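Local coordinates for protein multiheme cytochrome cf (Carboxydothermus ferrireducens DSM 11255, PDB 6QVM) that reduces extracellular Fe(III) as an undecaheme S-layer cytochrome, passing electrons through its c-type hemes to insoluble substrates, at the heme c site. Sequence-based numbering; all coordinates share one arbitrary frame.

The heme c site. Residues 497-498, 501, 519, 523, 543-544, 547-549, 552-553, 563, 565, 594-595, 598-599, 604, 612, 654-655, 658-659. With HEC (heme c), chain B; HEC (heme c), chain C.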
# COMPACT_ATOMS: atom_id res chain seq x y z
N CYS A 497 -7.77 16.76 9.62
CA CYS A 497 -7.16 17.50 10.73
C CYS A 497 -8.11 17.62 11.91
O CYS A 497 -7.70 17.43 13.06
CB CYS A 497 -6.73 18.89 10.26
SG CYS A 497 -5.90 18.91 8.65
N MET A 498 -9.38 17.91 11.65
CA MET A 498 -10.31 18.20 12.73
C MET A 498 -10.69 16.96 13.53
O MET A 498 -11.24 17.10 14.63
CB MET A 498 -11.57 18.87 12.17
CG MET A 498 -11.30 20.18 11.44
SD MET A 498 -12.80 21.07 10.98
CE MET A 498 -13.75 19.76 10.21
N HIS A 501 -7.73 17.44 16.12
CA HIS A 501 -7.60 18.78 16.68
C HIS A 501 -8.96 19.36 17.05
O HIS A 501 -9.32 20.48 16.68
CB HIS A 501 -6.85 19.67 15.70
CG HIS A 501 -5.46 19.21 15.42
ND1 HIS A 501 -4.36 19.73 16.05
CD2 HIS A 501 -5.00 18.24 14.59
CE1 HIS A 501 -3.27 19.11 15.62
NE2 HIS A 501 -3.63 18.21 14.73
N GLN A 519 -9.06 23.68 17.94
CA GLN A 519 -8.91 24.32 16.63
C GLN A 519 -10.15 24.14 15.76
O GLN A 519 -10.56 25.07 15.06
CB GLN A 519 -7.67 23.78 15.92
CG GLN A 519 -6.37 24.37 16.44
CD GLN A 519 -5.82 23.63 17.64
OE1 GLN A 519 -6.19 22.48 17.89
NE2 GLN A 519 -4.93 24.28 18.38
N PHE A 523 -11.98 27.44 14.53
CA PHE A 523 -11.94 27.65 13.09
C PHE A 523 -13.33 27.60 12.48
O PHE A 523 -13.66 28.42 11.61
CB PHE A 523 -11.01 26.62 12.44
CG PHE A 523 -10.98 26.68 10.94
CD1 PHE A 523 -10.18 27.60 10.29
CD2 PHE A 523 -11.75 25.81 10.19
CE1 PHE A 523 -10.15 27.65 8.90
CE2 PHE A 523 -11.73 25.86 8.81
CZ PHE A 523 -10.93 26.78 8.16
N PRO A 543 -13.72 35.00 8.92
CA PRO A 543 -13.36 35.84 7.76
C PRO A 543 -12.34 35.20 6.83
O PRO A 543 -12.31 35.54 5.64
CB PRO A 543 -12.80 37.11 8.41
CG PRO A 543 -13.41 37.13 9.77
CD PRO A 543 -13.49 35.69 10.19
N MET A 544 -11.50 34.30 7.33
CA MET A 544 -10.57 33.54 6.49
C MET A 544 -11.04 32.10 6.30
O MET A 544 -10.22 31.22 6.03
CB MET A 544 -9.16 33.59 7.08
CG MET A 544 -8.45 34.91 6.82
SD MET A 544 -6.80 35.04 7.51
CE MET A 544 -7.15 35.86 9.06
N ALA A 547 -10.17 29.46 3.58
CA ALA A 547 -8.96 28.66 3.69
C ALA A 547 -9.27 27.31 4.33
O ALA A 547 -10.22 27.16 5.09
CB ALA A 547 -7.91 29.38 4.53
N GLU A 548 -8.46 26.32 3.99
CA GLU A 548 -8.44 25.05 4.70
C GLU A 548 -7.25 25.03 5.65
O GLU A 548 -6.33 25.85 5.53
CB GLU A 548 -8.37 23.87 3.74
CG GLU A 548 -9.54 23.75 2.79
CD GLU A 548 -9.46 22.49 1.95
OE1 GLU A 548 -10.15 21.51 2.28
OE2 GLU A 548 -8.69 22.49 0.96
N CYS A 549 -7.27 24.08 6.58
CA CYS A 549 -6.12 23.86 7.45
C CYS A 549 -4.85 23.72 6.62
O CYS A 549 -3.82 24.33 6.94
CB CYS A 549 -6.32 22.62 8.32
SG CYS A 549 -7.96 22.44 9.03
N CYS A 552 -2.70 26.93 5.06
CA CYS A 552 -1.67 27.62 5.84
C CYS A 552 -0.62 26.66 6.39
O CYS A 552 0.56 27.01 6.46
CB CYS A 552 -2.31 28.40 7.00
SG CYS A 552 -3.43 29.73 6.50
N HIS A 553 -1.03 25.47 6.80
CA HIS A 553 -0.10 24.54 7.44
C HIS A 553 0.63 23.64 6.47
O HIS A 553 1.67 23.08 6.83
CB HIS A 553 -0.84 23.66 8.46
CG HIS A 553 -1.28 24.39 9.69
ND1 HIS A 553 -0.45 24.61 10.76
CD2 HIS A 553 -2.48 24.93 10.02
CE1 HIS A 553 -1.11 25.27 11.70
NE2 HIS A 553 -2.34 25.48 11.28
N VAL A 563 3.61 27.28 10.29
CA VAL A 563 2.99 28.32 9.47
C VAL A 563 3.97 29.47 9.30
O VAL A 563 4.57 29.94 10.27
CB VAL A 563 1.68 28.80 10.12
CG1 VAL A 563 0.84 29.55 9.12
CG2 VAL A 563 0.90 27.64 10.71
N LYS A 565 4.54 33.42 8.66
CA LYS A 565 3.86 34.61 9.16
C LYS A 565 4.45 35.86 8.53
O LYS A 565 4.95 36.73 9.23
CB LYS A 565 3.96 34.65 10.68
CG LYS A 565 3.19 33.54 11.38
CD LYS A 565 3.41 33.51 12.89
CE LYS A 565 4.84 33.10 13.22
NZ LYS A 565 5.05 32.99 14.69
N SER A 594 2.82 31.01 3.71
CA SER A 594 1.57 30.37 4.11
C SER A 594 0.33 31.20 3.81
O SER A 594 -0.78 30.75 4.12
CB SER A 594 1.59 30.03 5.61
OG SER A 594 2.48 28.96 5.89
N CYS A 595 0.48 32.39 3.20
CA CYS A 595 -0.61 33.35 3.15
C CYS A 595 -0.85 33.97 1.78
O CYS A 595 -1.91 34.57 1.58
CB CYS A 595 -0.36 34.48 4.15
SG CYS A 595 0.19 33.92 5.77
N CYS A 598 -4.13 34.24 -0.82
CA CYS A 598 -5.10 35.32 -0.71
C CYS A 598 -4.45 36.67 -0.46
O CYS A 598 -4.77 37.66 -1.12
CB CYS A 598 -6.10 35.01 0.41
SG CYS A 598 -6.83 33.36 0.27
N HIS A 599 -3.52 36.74 0.49
CA HIS A 599 -2.81 37.98 0.75
C HIS A 599 -1.76 38.23 -0.32
O HIS A 599 -1.35 37.32 -1.04
CB HIS A 599 -2.16 37.95 2.14
CG HIS A 599 -3.15 37.93 3.27
ND1 HIS A 599 -3.69 39.07 3.81
CD2 HIS A 599 -3.69 36.89 3.96
CE1 HIS A 599 -4.52 38.75 4.78
NE2 HIS A 599 -4.53 37.43 4.90
N PHE A 604 2.10 42.06 1.94
CA PHE A 604 1.74 41.47 3.23
C PHE A 604 2.99 40.86 3.84
O PHE A 604 3.49 39.84 3.36
CB PHE A 604 0.64 40.42 3.04
CG PHE A 604 -0.00 39.96 4.31
CD1 PHE A 604 -0.70 40.84 5.12
CD2 PHE A 604 0.07 38.63 4.69
CE1 PHE A 604 -1.30 40.41 6.28
CE2 PHE A 604 -0.53 38.19 5.85
CZ PHE A 604 -1.22 39.08 6.64
N TRP A 612 -1.05 42.21 14.32
CA TRP A 612 -2.19 41.45 14.81
C TRP A 612 -1.78 40.44 15.88
O TRP A 612 -2.51 40.23 16.85
CB TRP A 612 -2.91 40.74 13.66
CG TRP A 612 -3.94 39.76 14.15
CD1 TRP A 612 -3.73 38.46 14.51
CD2 TRP A 612 -5.34 40.00 14.34
NE1 TRP A 612 -4.90 37.88 14.92
CE2 TRP A 612 -5.91 38.80 14.82
CE3 TRP A 612 -6.16 41.12 14.16
CZ2 TRP A 612 -7.26 38.69 15.12
CZ3 TRP A 612 -7.51 41.00 14.45
CH2 TRP A 612 -8.05 39.80 14.93
N ALA A 654 -4.07 28.49 20.14
CA ALA A 654 -2.64 28.68 19.91
C ALA A 654 -2.32 29.22 18.52
O ALA A 654 -1.19 29.06 18.04
CB ALA A 654 -1.86 27.38 20.14
N SER A 655 -3.28 29.88 17.88
CA SER A 655 -3.05 30.47 16.56
C SER A 655 -2.95 31.98 16.61
O SER A 655 -2.88 32.62 15.56
CB SER A 655 -4.17 30.06 15.60
OG SER A 655 -5.35 30.81 15.83
N ILE A 658 -5.62 33.74 14.59
CA ILE A 658 -5.67 33.65 13.13
C ILE A 658 -6.72 32.64 12.69
O ILE A 658 -7.39 32.84 11.66
CB ILE A 658 -4.28 33.31 12.58
CG1 ILE A 658 -3.30 34.45 12.85
CG2 ILE A 658 -4.35 33.02 11.09
CD1 ILE A 658 -3.61 35.71 12.06
N HIS A 659 -6.91 31.55 13.44
CA HIS A 659 -7.91 30.55 13.08
C HIS A 659 -9.32 31.12 12.97
O HIS A 659 -10.18 30.46 12.37
CB HIS A 659 -7.89 29.41 14.11
CG HIS A 659 -6.69 28.52 14.00
ND1 HIS A 659 -6.38 27.56 14.94
CD2 HIS A 659 -5.70 28.46 13.07
CE1 HIS A 659 -5.27 26.94 14.59
NE2 HIS A 659 -4.84 27.46 13.46
FE HEC B . -3.62 26.56 12.27
CHA HEC B . -1.41 27.21 14.79
CHB HEC B . -4.28 23.44 13.70
CHC HEC B . -6.11 26.04 10.04
CHD HEC B . -2.70 29.46 10.60
NA HEC B . -2.98 25.51 13.91
C1A HEC B . -2.04 25.98 14.81
C2A HEC B . -1.84 24.95 15.81
C3A HEC B . -2.62 23.91 15.51
C4A HEC B . -3.35 24.24 14.31
CMA HEC B . -2.70 22.59 16.30
CAA HEC B . -0.87 25.04 17.00
CBA HEC B . 0.50 24.76 16.44
CGA HEC B . 1.54 25.28 17.39
O1A HEC B . 2.44 26.04 16.94
O2A HEC B . 1.47 24.94 18.60
NB HEC B . -4.93 25.01 11.92
C1B HEC B . -5.10 23.86 12.68
C2B HEC B . -6.30 23.19 12.23
C3B HEC B . -6.81 23.90 11.20
C4B HEC B . -5.95 25.06 10.99
CMB HEC B . -6.81 21.85 12.81
CAB HEC B . -8.08 23.58 10.37
CBB HEC B . -9.34 23.59 11.27
NC HEC B . -4.25 27.55 10.62
C1C HEC B . -5.32 27.16 9.84
C2C HEC B . -5.50 28.12 8.77
C3C HEC B . -4.58 29.10 8.94
C4C HEC B . -3.76 28.74 10.09
CMC HEC B . -6.62 28.07 7.72
CAC HEC B . -4.36 30.36 8.06
CBC HEC B . -5.59 31.29 8.10
ND HEC B . -2.26 28.10 12.63
C1D HEC B . -2.06 29.20 11.79
C2D HEC B . -1.06 30.05 12.40
C3D HEC B . -0.65 29.36 13.70
C4D HEC B . -1.45 28.15 13.77
CMD HEC B . -0.51 31.37 11.83
CAD HEC B . 0.40 29.87 14.72
CBD HEC B . 1.53 28.84 14.80
CGD HEC B . 2.87 29.51 14.60
O1D HEC B . 3.67 28.99 13.78
O2D HEC B . 3.13 30.56 15.26
FE HEC C . -5.71 36.39 6.13
CHA HEC C . -7.41 39.26 6.95
CHB HEC C . -3.37 37.14 8.57
CHC HEC C . -3.90 33.60 5.25
CHD HEC C . -7.87 35.79 3.49
NA HEC C . -5.43 37.91 7.49
C1A HEC C . -6.28 38.99 7.67
C2A HEC C . -5.76 39.79 8.76
C3A HEC C . -4.64 39.20 9.21
C4A HEC C . -4.41 38.02 8.41
CMA HEC C . -3.76 39.71 10.37
CAA HEC C . -6.38 41.09 9.33
CBA HEC C . -7.60 40.66 10.14
CGA HEC C . -8.23 41.84 10.85
O1A HEC C . -7.59 42.92 10.93
O2A HEC C . -9.38 41.68 11.34
NB HEC C . -3.99 35.53 6.79
C1B HEC C . -3.15 36.03 7.78
C2B HEC C . -2.00 35.16 7.88
C3B HEC C . -2.15 34.18 6.97
C4B HEC C . -3.40 34.39 6.26
CMB HEC C . -0.83 35.38 8.88
CAB HEC C . -1.16 33.03 6.69
CBB HEC C . -1.17 32.08 7.90
NC HEC C . -5.83 35.00 4.62
C1C HEC C . -5.03 33.87 4.50
C2C HEC C . -5.65 32.98 3.54
C3C HEC C . -6.69 33.64 2.98
C4C HEC C . -6.85 34.89 3.70
CMC HEC C . -5.02 31.68 3.00
CAC HEC C . -7.65 33.17 1.85
CBC HEC C . -8.47 31.93 2.27
ND HEC C . -7.38 37.36 5.34
C1D HEC C . -8.11 36.93 4.23
C2D HEC C . -9.16 37.88 3.98
C3D HEC C . -9.02 38.95 5.06
C4D HEC C . -7.89 38.55 5.86
CMD HEC C . -10.21 37.79 2.85
CAD HEC C . -9.89 40.21 5.26
CBD HEC C . -11.25 39.78 5.81
CGD HEC C . -12.24 40.92 5.65
O1D HEC C . -11.93 42.05 6.10
O2D HEC C . -13.34 40.67 5.09
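Two neighbouring c-type hemes, each on a CXXCH motif, probably form one stretch of the electron path. In the chain B heme, Cys549 and Cys552 make the thioethers, and the iron sits between His553, the proximal histidine of the motif, and His659 on the opposite face, the two NE2 atoms subtending 172°. Ser655 packs against the distal ring and probably helps hold it in place: its CB lies 3.2 Å above the middle of the His659 imidazole, while its OG, in the crowded position between backbone N and carbonyl carbon, takes a 3.0 Å hydrogen bond from His659 N. Across the heme, on the His553 side, Val563 lays CG2 over the face of pyrrole D. Val563 CG1 reaches CBB of the chain C heme at 3.5 Å, so one valine touches both cofactors. Gln519 bends at chi2 (86°) and lays CG and its amide over the rim of pyrrole A, on the His659 face, with NE2 3.5 Å from methyl CMA of the chain B heme; an alanine here, without the CG and amide, would probably leave this rim less covered and loosen the packing beside His501. Lys565 NZ reaches propionate oxygen O2D of the chain B heme, a salt bridge that would offset its charge. The chain C heme, attached to Cys595 and Cys598, has His599 opposite Met544, a pairing likely to give it a higher potential than its bis-histidine neighbour. Phe604 stands edge-on to this porphyrin and presents its face to the proximal imidazole, His599 ND1 lying 3.5 Å above the centre of the Phe604 ring.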